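Local structure of uncharacterized protein (Pseudomonas aeruginosa, 4O8B) at residues R34-Q37 / Y38-R42; H43-M47 / R48-Q52; E73-L76 / K77-L81; K86-L89 / T90-I93. The protein controls bacterial motility and biofilm formation by modulating the small RNA rsmZ, probably as a sequence-specific DNA-binding transcription activator. One frame throughout, in Å; residues are numbered along the deposited sequence.

How the interactions relate
All four contacts are local and follow in series, so none encloses or crosses another. Interaction 1 ends helix 28-39, and interaction 2 starts helix 47-57 after the short loop that follows. The two touch, with Y38 packing beside H43 and P45, and both belong to the helix-turn-helix domain. Interaction 3 finishes helix 69-79, on the opposite side of the chain's centre; its centre lies about 22 Å from that of interaction 2. Interaction 4 lies on helix 83-99 and touches interaction 3 where V78 meets L89. These last two also touch the second subunit, and thus tie the C-terminal helix pair into the dimer.

Interaction 1 of 4, residues R34-Q37 / Y38-R42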
loop_
_atom_site.group_PDB
_atom_site.type_symbol
_atom_site.label_atom_id
_atom_site.label_comp_id
_atom_site.label_asym_id
_atom_site.label_seq_id
_atom_site.Cartn_x
_atom_site.Cartn_y
_atom_site.Cartn_z
ATOM N N ARG A 34 -17.962 -12.056 8.939
ATOM C CA ARG A 34 -16.853 -12.163 7.991
ATOM C C ARG A 34 -15.939 -10.944 8.093
ATOM O O ARG A 34 -14.712 -11.075 8.114
ATOM C CB ARG A 34 -17.405 -12.266 6.564
ATOM C CG ARG A 34 -18.366 -13.432 6.328
ATOM C CD ARG A 34 -17.628 -14.701 5.962
ATOM N NE ARG A 34 -16.750 -14.496 4.804
ATOM C CZ ARG A 34 -17.172 -14.288 3.563
ATOM N NH1 ARG A 34 -18.471 -14.270 3.296
ATOM N NH2 ARG A 34 -16.295 -14.096 2.589
ATOM N N MET A 35 -16.539 -9.763 8.147
ATOM C CA MET A 35 -15.790 -8.514 8.245
ATOM C C MET A 35 -14.949 -8.428 9.513
ATOM O O MET A 35 -13.779 -8.048 9.467
ATOM C CB MET A 35 -16.727 -7.308 8.185
ATOM C CG MET A 35 -16.992 -6.782 6.781
ATOM S SD MET A 35 -15.506 -6.781 5.732
ATOM C CE MET A 35 -16.153 -7.490 4.230
ATOM N N ASN A 36 -15.546 -8.782 10.646
ATOM C CA ASN A 36 -14.828 -8.724 11.911
ATOM C C ASN A 36 -13.566 -9.569 11.849
ATOM O O ASN A 36 -12.524 -9.182 12.374
ATOM C CB ASN A 36 -15.729 -9.202 13.058
ATOM C CG ASN A 36 -15.313 -8.616 14.393
ATOM O OD1 ASN A 36 -15.187 -7.395 14.534
ATOM N ND2 ASN A 36 -15.106 -9.478 15.386
ATOM N N GLN A 37 -13.657 -10.730 11.202
ATOM C CA GLN A 37 -12.496 -11.608 11.067
ATOM C C GLN A 37 -11.392 -10.882 10.304
ATOM O O GLN A 37 -10.215 -11.001 10.641
ATOM C CB GLN A 37 -12.877 -12.891 10.329
ATOM C CG GLN A 37 -13.735 -13.852 11.141
ATOM C CD GLN A 37 -13.012 -14.377 12.371
ATOM O OE1 GLN A 37 -12.617 -13.612 13.254
ATOM N NE2 GLN A 37 -12.841 -15.691 12.441
ATOM N N TYR A 38 -11.775 -10.126 9.273
ATOM C CA TYR A 38 -10.809 -9.383 8.484
ATOM C C TYR A 38 -10.165 -8.273 9.314
ATOM O O TYR A 38 -8.938 -8.149 9.365
ATOM C CB TYR A 38 -11.465 -8.749 7.253
ATOM C CG TYR A 38 -11.760 -9.694 6.109
ATOM C CD1 TYR A 38 -10.987 -10.841 5.899
ATOM C CD2 TYR A 38 -12.784 -9.417 5.202
ATOM C CE1 TYR A 38 -11.211 -11.671 4.804
ATOM C CE2 TYR A 38 -13.015 -10.242 4.099
ATOM C CZ TYR A 38 -12.235 -11.371 3.913
ATOM O OH TYR A 38 -12.456 -12.181 2.823
ATOM N N GLU A 39 -11.005 -7.467 9.961
ATOM C CA GLU A 39 -10.527 -6.359 10.778
ATOM C C GLU A 39 -9.734 -6.834 11.990
ATOM O O GLU A 39 -8.965 -6.073 12.578
ATOM C CB GLU A 39 -11.708 -5.503 11.235
ATOM C CG GLU A 39 -12.542 -4.963 10.085
ATOM C CD GLU A 39 -13.579 -3.962 10.539
ATOM O OE1 GLU A 39 -14.122 -3.238 9.677
ATOM O OE2 GLU A 39 -13.867 -3.898 11.756
ATOM N N ARG A 40 -9.929 -8.094 12.364
ATOM C CA ARG A 40 -9.215 -8.667 13.500
ATOM C C ARG A 40 -7.956 -9.328 12.953
ATOM O O ARG A 40 -7.066 -9.722 13.700
ATOM C CB ARG A 40 -10.084 -9.714 14.202
ATOM C CG ARG A 40 -9.582 -10.108 15.579
ATOM C CD ARG A 40 -9.959 -9.060 16.616
ATOM N NE ARG A 40 -11.401 -9.019 16.838
ATOM C CZ ARG A 40 -12.104 -10.018 17.367
ATOM N NH1 ARG A 40 -11.494 -11.140 17.731
ATOM N NH2 ARG A 40 -13.416 -9.897 17.535
ATOM N N GLU A 41 -7.908 -9.438 11.631
ATOM C CA GLU A 41 -6.789 -10.051 10.928
ATOM C C GLU A 41 -6.752 -11.556 11.149
ATOM O O GLU A 41 -5.743 -12.214 10.881
ATOM C CB GLU A 41 -5.466 -9.413 11.362
ATOM C CG GLU A 41 -5.429 -7.905 11.169
ATOM C CD GLU A 41 -4.021 -7.357 11.151
ATOM O OE1 GLU A 41 -3.108 -8.037 11.666
ATOM O OE2 GLU A 41 -3.824 -6.237 10.636
ATOM N N ARG A 42 -7.858 -12.097 11.652
ATOM C CA ARG A 42 -7.991 -13.525 11.887
ATOM C C ARG A 42 -8.200 -14.177 10.525
ATOM O O ARG A 42 -8.037 -15.391 10.365
ATOM C CB ARG A 42 -9.193 -13.828 12.780
ATOM C CG ARG A 42 -8.981 -13.592 14.264
ATOM C CD ARG A 42 -9.179 -14.886 15.052
ATOM N NE ARG A 42 -9.628 -14.644 16.424
ATOM C CZ ARG A 42 -10.896 -14.419 16.767
ATOM N NH1 ARG A 42 -11.851 -14.427 15.845
ATOM N NH2 ARG A 42 -11.212 -14.212 18.039
#
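M35 and Y38 form the tightly packed side of this helix end. The sulfur approaches the ring at its rim, 83° off the ring normal, with M35 SD 3.8 Å from Y38 CD2, a Met-aromatic contact made edge-on. One ring face is overlain by R34 O, which lies 3.8 Å from Y38 CG; Y38 CG is swung beside its own backbone N (chi1 -77°), and this brings the ring back against the preceding turn. Regular helical bonding persists here, E39 N donating to M35 O at 2.9 Å and 171°. The other side is looser, with R40 and R42 exposed. Q37 OE1 meets R42 NH1 at 2.8 Å near the guanidinium plane, but the bond is weak and the amide and guanidinium planes stand steeply to one another. Backbone closure there is a Schellman motif: E41 adopts positive phi, E41 N bonds to Y38 O at 2.8 Å, and R42 N reaches Q37 O at 2.8 Å, weakly. Helix 28-39 occupies the place of the recognition helix in Cro/C1-type domains. E39 turns to helix 3-13, where R10 and K7 form salt bridges with its carboxylate, while N36 OD1 accepts from Q17. Y38 packs between L6 of helix 3-13 and T49 of helix 47-57, and M35 reaches L53 of the latter, so the last turn is wedged between two helices.

Interaction 2 of 4, residues H43-M47 / R48-Q52; sequences HSPNM and RTSEQ
N46 caps helix 47-57 through OD1, which takes two donors from T49. T49 N approaches at 2.7 Å from N46 OD1 and nearly along the C=O axis, with an N-H...O angle of 176°. The second donor, T49 OG1, is 3.0 Å from N46 OD1 and stands well above the carbonyl plane, so the two bonds differ in direction. With chi1 at 62°, the N46 amide leans forward over the first turn, toward T49. A water accepts from N46 N and donates to T49 OG1, so the return half of a capping box, N46 N to T49 OG1, is made through water.

S50 meets the same residue through the backbone: S50 N donates to N46 O at 2.8 Å. Its OG lies 3.0 Å from N46 O and 3.1 Å from P45 O, the choice of acceptor being unsettled, and is also hydrogen-bonded to Y65. The next helical bond runs from E51 N to M47 O, 3.0 Å, while the M47 side chain packs on M61 and on L2 of the second subunit. The chemistry implies a polar N-cap: an amide oxygen satisfies the first-turn N-H of T49, and its partial negative charge probably suits the positive end of the helix dipole.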
loop_
_atom_site.group_PDB
_atom_site.type_symbol
_atom_site.label_atom_id
_atom_site.label_comp_id
_atom_site.label_asym_id
_atom_site.label_seq_id
_atom_site.Cartn_x
_atom_site.Cartn_y
_atom_site.Cartn_z
ATOM N N HIS A 43 -8.594 -13.354 9.558
ATOM C CA HIS A 43 -8.832 -13.782 8.187
ATOM C C HIS A 43 -8.167 -12.787 7.249
ATOM O O HIS A 43 -8.195 -11.575 7.494
ATOM C CB HIS A 43 -10.332 -13.851 7.893
ATOM C CG HIS A 43 -10.987 -15.126 8.355
ATOM N ND1 HIS A 43 -12.326 -15.360 8.222
ATOM C CD2 HIS A 43 -10.463 -16.230 8.941
ATOM C CE1 HIS A 43 -12.621 -16.555 8.698
ATOM N NE2 HIS A 43 -11.491 -17.106 9.147
ATOM N N SER A 44 -7.560 -13.293 6.178
ATOM C CA SER A 44 -6.874 -12.426 5.222
ATOM C C SER A 44 -7.574 -12.365 3.873
ATOM O O SER A 44 -7.718 -13.374 3.183
ATOM C CB SER A 44 -5.435 -12.901 5.027
ATOM O OG SER A 44 -4.708 -12.830 6.243
ATOM N N PRO A 45 -8.023 -11.162 3.475
ATOM C CA PRO A 45 -8.711 -10.973 2.187
ATOM C C PRO A 45 -7.735 -11.075 1.017
ATOM O O PRO A 45 -6.736 -10.357 0.968
ATOM C CB PRO A 45 -9.311 -9.581 2.326
ATOM C CG PRO A 45 -8.301 -8.875 3.177
ATOM C CD PRO A 45 -7.990 -9.903 4.237
ATOM N N ASN A 46 -8.025 -11.978 0.077
ATOM C CA ASN A 46 -7.162 -12.158 -1.080
ATOM C C ASN A 46 -7.177 -10.910 -1.959
ATOM O O ASN A 46 -8.044 -10.050 -1.813
ATOM C CB ASN A 46 -7.604 -13.375 -1.902
ATOM C CG ASN A 46 -9.009 -13.229 -2.452
ATOM O OD1 ASN A 46 -9.430 -12.135 -2.827
ATOM N ND2 ASN A 46 -9.735 -14.340 -2.526
ATOM N N MET A 47 -6.216 -10.817 -2.870
ATOM C CA MET A 47 -6.123 -9.671 -3.769
ATOM C C MET A 47 -7.453 -9.272 -4.409
ATOM O O MET A 47 -7.790 -8.088 -4.453
ATOM C CB MET A 47 -5.077 -9.923 -4.858
ATOM C CG MET A 47 -3.640 -9.722 -4.389
ATOM S SD MET A 47 -3.382 -8.120 -3.583
ATOM C CE MET A 47 -2.621 -7.193 -4.923
ATOM N N ARG A 48 -8.207 -10.247 -4.902
ATOM C CA ARG A 48 -9.501 -9.952 -5.530
ATOM C C ARG A 48 -10.396 -9.201 -4.547
ATOM O O ARG A 48 -10.924 -8.142 -4.862
ATOM C CB ARG A 48 -10.204 -11.250 -5.957
ATOM C CG ARG A 48 -10.448 -11.363 -7.466
ATOM C CD ARG A 48 -11.174 -12.665 -7.814
ATOM N NE ARG A 48 -12.524 -12.460 -8.346
ATOM C CZ ARG A 48 -13.520 -11.863 -7.682
ATOM N NH1 ARG A 48 -13.326 -11.397 -6.453
ATOM N NH2 ARG A 48 -14.712 -11.736 -8.253
ATOM N N THR A 49 -10.561 -9.771 -3.351
ATOM C CA THR A 49 -11.391 -9.171 -2.324
ATOM C C THR A 49 -10.834 -7.819 -1.887
ATOM O O THR A 49 -11.594 -6.886 -1.588
ATOM C CB THR A 49 -11.495 -10.085 -1.091
ATOM O OG1 THR A 49 -11.995 -11.364 -1.493
ATOM C CG2 THR A 49 -12.435 -9.490 -0.058
ATOM N N SER A 50 -9.513 -7.708 -1.842
ATOM C CA SER A 50 -8.865 -6.462 -1.445
ATOM C C SER A 50 -9.250 -5.336 -2.395
ATOM O O SER A 50 -9.509 -4.209 -1.970
ATOM C CB SER A 50 -7.343 -6.627 -1.443
ATOM O OG SER A 50 -6.934 -7.574 -0.470
ATOM N N GLU A 51 -9.290 -5.651 -3.690
ATOM C CA GLU A 51 -9.642 -4.662 -4.703
ATOM C C GLU A 51 -11.089 -4.209 -4.516
ATOM O O GLU A 51 -11.414 -3.046 -4.756
ATOM C CB GLU A 51 -9.459 -5.262 -6.102
ATOM C CG GLU A 51 -8.914 -4.284 -7.129
ATOM C CD GLU A 51 -8.715 -4.922 -8.493
ATOM O OE1 GLU A 51 -8.365 -6.125 -8.544
ATOM O OE2 GLU A 51 -8.885 -4.217 -9.514
ATOM N N GLN A 52 -11.948 -5.131 -4.089
ATOM C CA GLN A 52 -13.359 -4.823 -3.873
ATOM C C GLN A 52 -13.526 -3.892 -2.677
ATOM O O GLN A 52 -14.301 -2.932 -2.725
ATOM C CB GLN A 52 -14.158 -6.105 -3.619
ATOM C CG GLN A 52 -14.114 -7.117 -4.747
ATOM C CD GLN A 52 -14.960 -8.344 -4.453
ATOM O OE1 GLN A 52 -14.587 -9.467 -4.807
ATOM N NE2 GLN A 52 -16.106 -8.134 -3.821
HETATM O O HOH W 1 -10.651 -13.127 0.422
#

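Interaction 3 of 4, residues E73-L76 / K77-L81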
loop_
_atom_site.group_PDB
_atom_site.type_symbol
_atom_site.label_atom_id
_atom_site.label_comp_id
_atom_site.label_asym_id
_atom_site.label_seq_id
_atom_site.Cartn_x
_atom_site.Cartn_y
_atom_site.Cartn_z
ATOM N N GLU A 73 -1.506 8.065 6.404
ATOM C CA GLU A 73 -2.212 9.335 6.495
ATOM C C GLU A 73 -1.938 10.178 5.255
ATOM O O GLU A 73 -2.823 10.864 4.753
ATOM C CB GLU A 73 -1.753 10.083 7.755
ATOM C CG GLU A 73 -2.752 11.110 8.263
ATOM C CD GLU A 73 -4.159 10.542 8.351
ATOM O OE1 GLU A 73 -4.332 9.449 8.930
ATOM O OE2 GLU A 73 -5.097 11.197 7.836
ATOM N N LEU A 74 -0.700 10.109 4.762
ATOM C CA LEU A 74 -0.305 10.869 3.579
ATOM C C LEU A 74 -0.919 10.267 2.317
ATOM O O LEU A 74 -1.299 10.991 1.396
ATOM C CB LEU A 74 1.220 10.889 3.451
ATOM C CG LEU A 74 1.843 12.224 3.042
ATOM C CD1 LEU A 74 1.732 13.207 4.203
ATOM C CD2 LEU A 74 3.302 12.026 2.664
ATOM N N ILE A 75 -1.014 8.941 2.285
ATOM C CA ILE A 75 -1.573 8.237 1.133
ATOM C C ILE A 75 -3.051 8.583 0.923
ATOM O O ILE A 75 -3.540 8.563 -0.210
ATOM C CB ILE A 75 -1.446 6.702 1.283
ATOM C CG1 ILE A 75 0.029 6.312 1.332
ATOM C CG2 ILE A 75 -2.149 6.003 0.131
ATOM C CD1 ILE A 75 0.268 4.811 1.279
ATOM N N LEU A 76 -3.746 8.885 2.008
ATOM C CA LEU A 76 -5.157 9.240 1.922
ATOM C C LEU A 76 -5.310 10.695 1.518
ATOM O O LEU A 76 -6.234 11.061 0.792
ATOM C CB LEU A 76 -5.861 8.999 3.263
ATOM C CG LEU A 76 -6.015 7.547 3.719
ATOM C CD1 LEU A 76 -6.950 7.502 4.919
ATOM C CD2 LEU A 76 -6.584 6.704 2.580
ATOM N N LYS A 77 -4.389 11.524 1.997
ATOM C CA LYS A 77 -4.416 12.950 1.688
ATOM C C LYS A 77 -4.116 13.208 0.216
ATOM O O LYS A 77 -4.885 13.877 -0.470
ATOM C CB LYS A 77 -3.413 13.702 2.566
ATOM C CG LYS A 77 -3.788 13.724 4.037
ATOM C CD LYS A 77 -2.820 14.573 4.837
ATOM C CE LYS A 77 -2.892 14.224 6.317
ATOM N NZ LYS A 77 -1.735 14.792 7.075
ATOM N N VAL A 78 -3.005 12.677 -0.262
ATOM C CA VAL A 78 -2.611 12.863 -1.655
ATOM C C VAL A 78 -3.675 12.320 -2.605
ATOM O O VAL A 78 -3.872 12.860 -3.698
ATOM C CB VAL A 78 -1.261 12.173 -1.957
ATOM C CG1 VAL A 78 -0.195 12.687 -1.004
ATOM C CG2 VAL A 78 -1.401 10.669 -1.831
ATOM N N SER A 79 -4.361 11.262 -2.194
ATOM C CA SER A 79 -5.404 10.659 -3.018
ATOM C C SER A 79 -6.633 11.558 -3.110
ATOM O O SER A 79 -7.318 11.581 -4.133
ATOM C CB SER A 79 -5.821 9.298 -2.448
ATOM O OG SER A 79 -4.811 8.331 -2.647
ATOM N N SER A 80 -6.909 12.289 -2.044
ATOM C CA SER A 80 -8.053 13.194 -2.004
ATOM C C SER A 80 -7.777 14.514 -2.710
ATOM O O SER A 80 -8.584 15.443 -2.638
ATOM C CB SER A 80 -8.462 13.459 -0.553
ATOM O OG SER A 80 -7.332 13.728 0.258
ATOM N N LEU A 81 -6.641 14.596 -3.393
ATOM C CA LEU A 81 -6.271 15.811 -4.105
ATOM C C LEU A 81 -6.817 15.824 -5.529
ATOM O O LEU A 81 -6.876 14.790 -6.194
ATOM C CB LEU A 81 -4.749 15.974 -4.149
ATOM C CG LEU A 81 -4.026 16.398 -2.863
ATOM C CD1 LEU A 81 -2.546 16.592 -3.170
ATOM C CD2 LEU A 81 -4.627 17.687 -2.333
#
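The E73 carboxylate, the one flat side-chain group here, meets K77 through carbon: E73 OE2 is 4.0 Å from K77 CE, and no stacking is involved. The closer approach is lower down, E73 CG lying 3.7 Å from K77 CE as the two chains pass at a slant. The charges remain apart, E73 OE2 and K77 NZ being 5.0 Å from each other, too far for a salt bridge; the ammonium pairs instead with E94 of the second subunit. K77 CG lies beside the backbone N (chi1 -68°) and the chain then runs extended, so its base passes E73 O while its end is carried on toward that partner.

Successive main-chain oxygens show how the helix finishes. L74 O receives V78 N at 2.9 Å in an almost straight bond (175°). I75 O is served chiefly by a side chain: S79 OG donates to it at 2.8 Å, whereas the backbone bond from S79 N is weak. One residue further, S80 OG stands 2.9 Å from L76 O and 2.6 Å from K77 O, and which of them takes its proton is not settled; a chi1 of 45° turns the hydroxyl back over this last turn. Both serines thus fold their hydroxyls against carbonyls near the helix end.

Around helix 69-79, L76 packs on V59, P60 and Y63 of the preceding loop, and E73 and L76 touch R12 of helix 3-13. V78 faces L89 of helix 83-99, and across the dimer I75 meets I75, with L74 on L89, of the second subunit.

Interaction 4 of 4, residues K86-L89 / T90-I93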
loop_
_atom_site.group_PDB
_atom_site.type_symbol
_atom_site.label_atom_id
_atom_site.label_comp_id
_atom_site.label_asym_id
_atom_site.label_seq_id
_atom_site.Cartn_x
_atom_site.Cartn_y
_atom_site.Cartn_z
ATOM N N LYS A 86 -2.783 17.768 -7.538
ATOM C CA LYS A 86 -1.901 16.611 -7.588
ATOM C C LYS A 86 -0.634 16.946 -8.374
ATOM O O LYS A 86 0.439 16.407 -8.105
ATOM C CB LYS A 86 -2.641 15.427 -8.225
ATOM C CG LYS A 86 -2.188 14.064 -7.737
ATOM C CD LYS A 86 -3.181 12.969 -8.120
ATOM C CE LYS A 86 -4.264 12.794 -7.059
ATOM N NZ LYS A 86 -5.174 11.645 -7.350
ATOM N N LYS A 87 -0.768 17.850 -9.339
ATOM C CA LYS A 87 0.360 18.275 -10.161
ATOM C C LYS A 87 1.291 19.142 -9.328
ATOM O O LYS A 87 2.514 19.000 -9.391
ATOM C CB LYS A 87 -0.141 19.075 -11.369
ATOM C CG LYS A 87 -1.168 18.341 -12.215
ATOM C CD LYS A 87 -1.763 19.256 -13.271
ATOM C CE LYS A 87 -2.882 18.559 -14.028
ATOM N NZ LYS A 87 -3.923 19.528 -14.478
ATOM N N GLU A 88 0.703 20.047 -8.551
ATOM C CA GLU A 88 1.471 20.945 -7.687
ATOM C C GLU A 88 2.270 20.147 -6.667
ATOM O O GLU A 88 3.395 20.508 -6.322
ATOM C CB GLU A 88 0.527 21.906 -6.966
ATOM C CG GLU A 88 0.500 23.318 -7.527
ATOM C CD GLU A 88 1.387 24.266 -6.741
ATOM O OE1 GLU A 88 1.319 24.241 -5.491
ATOM O OE2 GLU A 88 2.128 25.056 -7.367
ATOM N N LEU A 89 1.678 19.056 -6.180
ATOM C CA LEU A 89 2.327 18.206 -5.199
ATOM C C LEU A 89 3.618 17.620 -5.773
ATOM O O LEU A 89 4.706 17.860 -5.243
ATOM C CB LEU A 89 1.389 17.077 -4.779
ATOM C CG LEU A 89 1.875 16.170 -3.640
ATOM C CD1 LEU A 89 1.819 16.923 -2.322
ATOM C CD2 LEU A 89 1.003 14.925 -3.578
ATOM N N THR A 90 3.492 16.853 -6.854
ATOM C CA THR A 90 4.649 16.240 -7.496
ATOM C C THR A 90 5.738 17.264 -7.778
ATOM O O THR A 90 6.924 16.999 -7.562
ATOM C CB THR A 90 4.262 15.544 -8.818
ATOM O OG1 THR A 90 3.400 16.406 -9.574
ATOM C CG2 THR A 90 3.558 14.228 -8.548
ATOM N N ARG A 91 5.335 18.434 -8.254
ATOM C CA ARG A 91 6.287 19.498 -8.563
ATOM C C ARG A 91 7.089 19.882 -7.321
ATOM O O ARG A 91 8.298 20.086 -7.393
ATOM C CB ARG A 91 5.552 20.739 -9.088
ATOM C CG ARG A 91 6.490 21.868 -9.485
ATOM C CD ARG A 91 5.966 23.214 -9.017
ATOM N NE ARG A 91 5.142 23.873 -10.016
ATOM C CZ ARG A 91 4.384 24.943 -9.773
ATOM N NH1 ARG A 91 4.338 25.465 -8.557
ATOM N NH2 ARG A 91 3.685 25.502 -10.757
ATOM N N PHE A 92 6.402 19.975 -6.186
ATOM C CA PHE A 92 7.050 20.337 -4.933
ATOM C C PHE A 92 7.955 19.215 -4.441
ATOM O O PHE A 92 9.088 19.460 -4.022
ATOM C CB PHE A 92 5.994 20.650 -3.869
ATOM C CG PHE A 92 6.567 21.160 -2.580
ATOM C CD1 PHE A 92 7.278 22.357 -2.544
ATOM C CD2 PHE A 92 6.396 20.443 -1.401
ATOM C CE1 PHE A 92 7.808 22.836 -1.342
ATOM C CE2 PHE A 92 6.923 20.913 -0.197
ATOM C CZ PHE A 92 7.631 22.112 -0.168
ATOM N N ILE A 93 7.450 17.984 -4.489
ATOM C CA ILE A 93 8.222 16.828 -4.039
ATOM C C ILE A 93 9.505 16.681 -4.855
ATOM O O ILE A 93 10.585 16.480 -4.296
ATOM C CB ILE A 93 7.403 15.531 -4.157
ATOM C CG1 ILE A 93 6.109 15.662 -3.349
ATOM C CG2 ILE A 93 8.219 14.348 -3.641
ATOM C CD1 ILE A 93 5.149 14.503 -3.520
#
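K87 O is gripped by two donors that arrive from the same face of its carbonyl plane. T90 OG1 donates at 2.7 Å to K87 O from well off to the side, the C=O...donor angle being 116°, while R91 N gives the regular helical bond to K87 O at 3.1 Å. A chi1 of 45° tucks the T90 hydroxyl down against the preceding turn. The backbone bond from T90 N to K86 O, one residue earlier, is weak at 3.3 Å.

One residue along, E88 and R91 form a salt bridge at i, i+3 spacing. A single oxygen and a single nitrogen are involved, E88 OE2 to R91 NH1, modelled at 2.5 Å; that length is short enough to be treated with caution. The carboxylate and guanidinium planes stand 81° apart, which excludes a flat, two-pronged pairing.

L89 and I93 supply the apolar side, with L89 CG 3.7 Å from I93 CD1. Their backbones are joined by I93 N donating to L89 O at 2.8 Å, and I93 CG1 rests 3.2 Å from that same oxygen.

Helix 83-99 turns this apolar side toward helix 69-79 and the dimer partner. L89 touches L81 of its own chain, and I93 packs on L89 of the second subunit. F92 meets F92 of the second subunit ring to ring, with E88 against that same phenylalanine, so the helix pairs with its counterpart across the dimer.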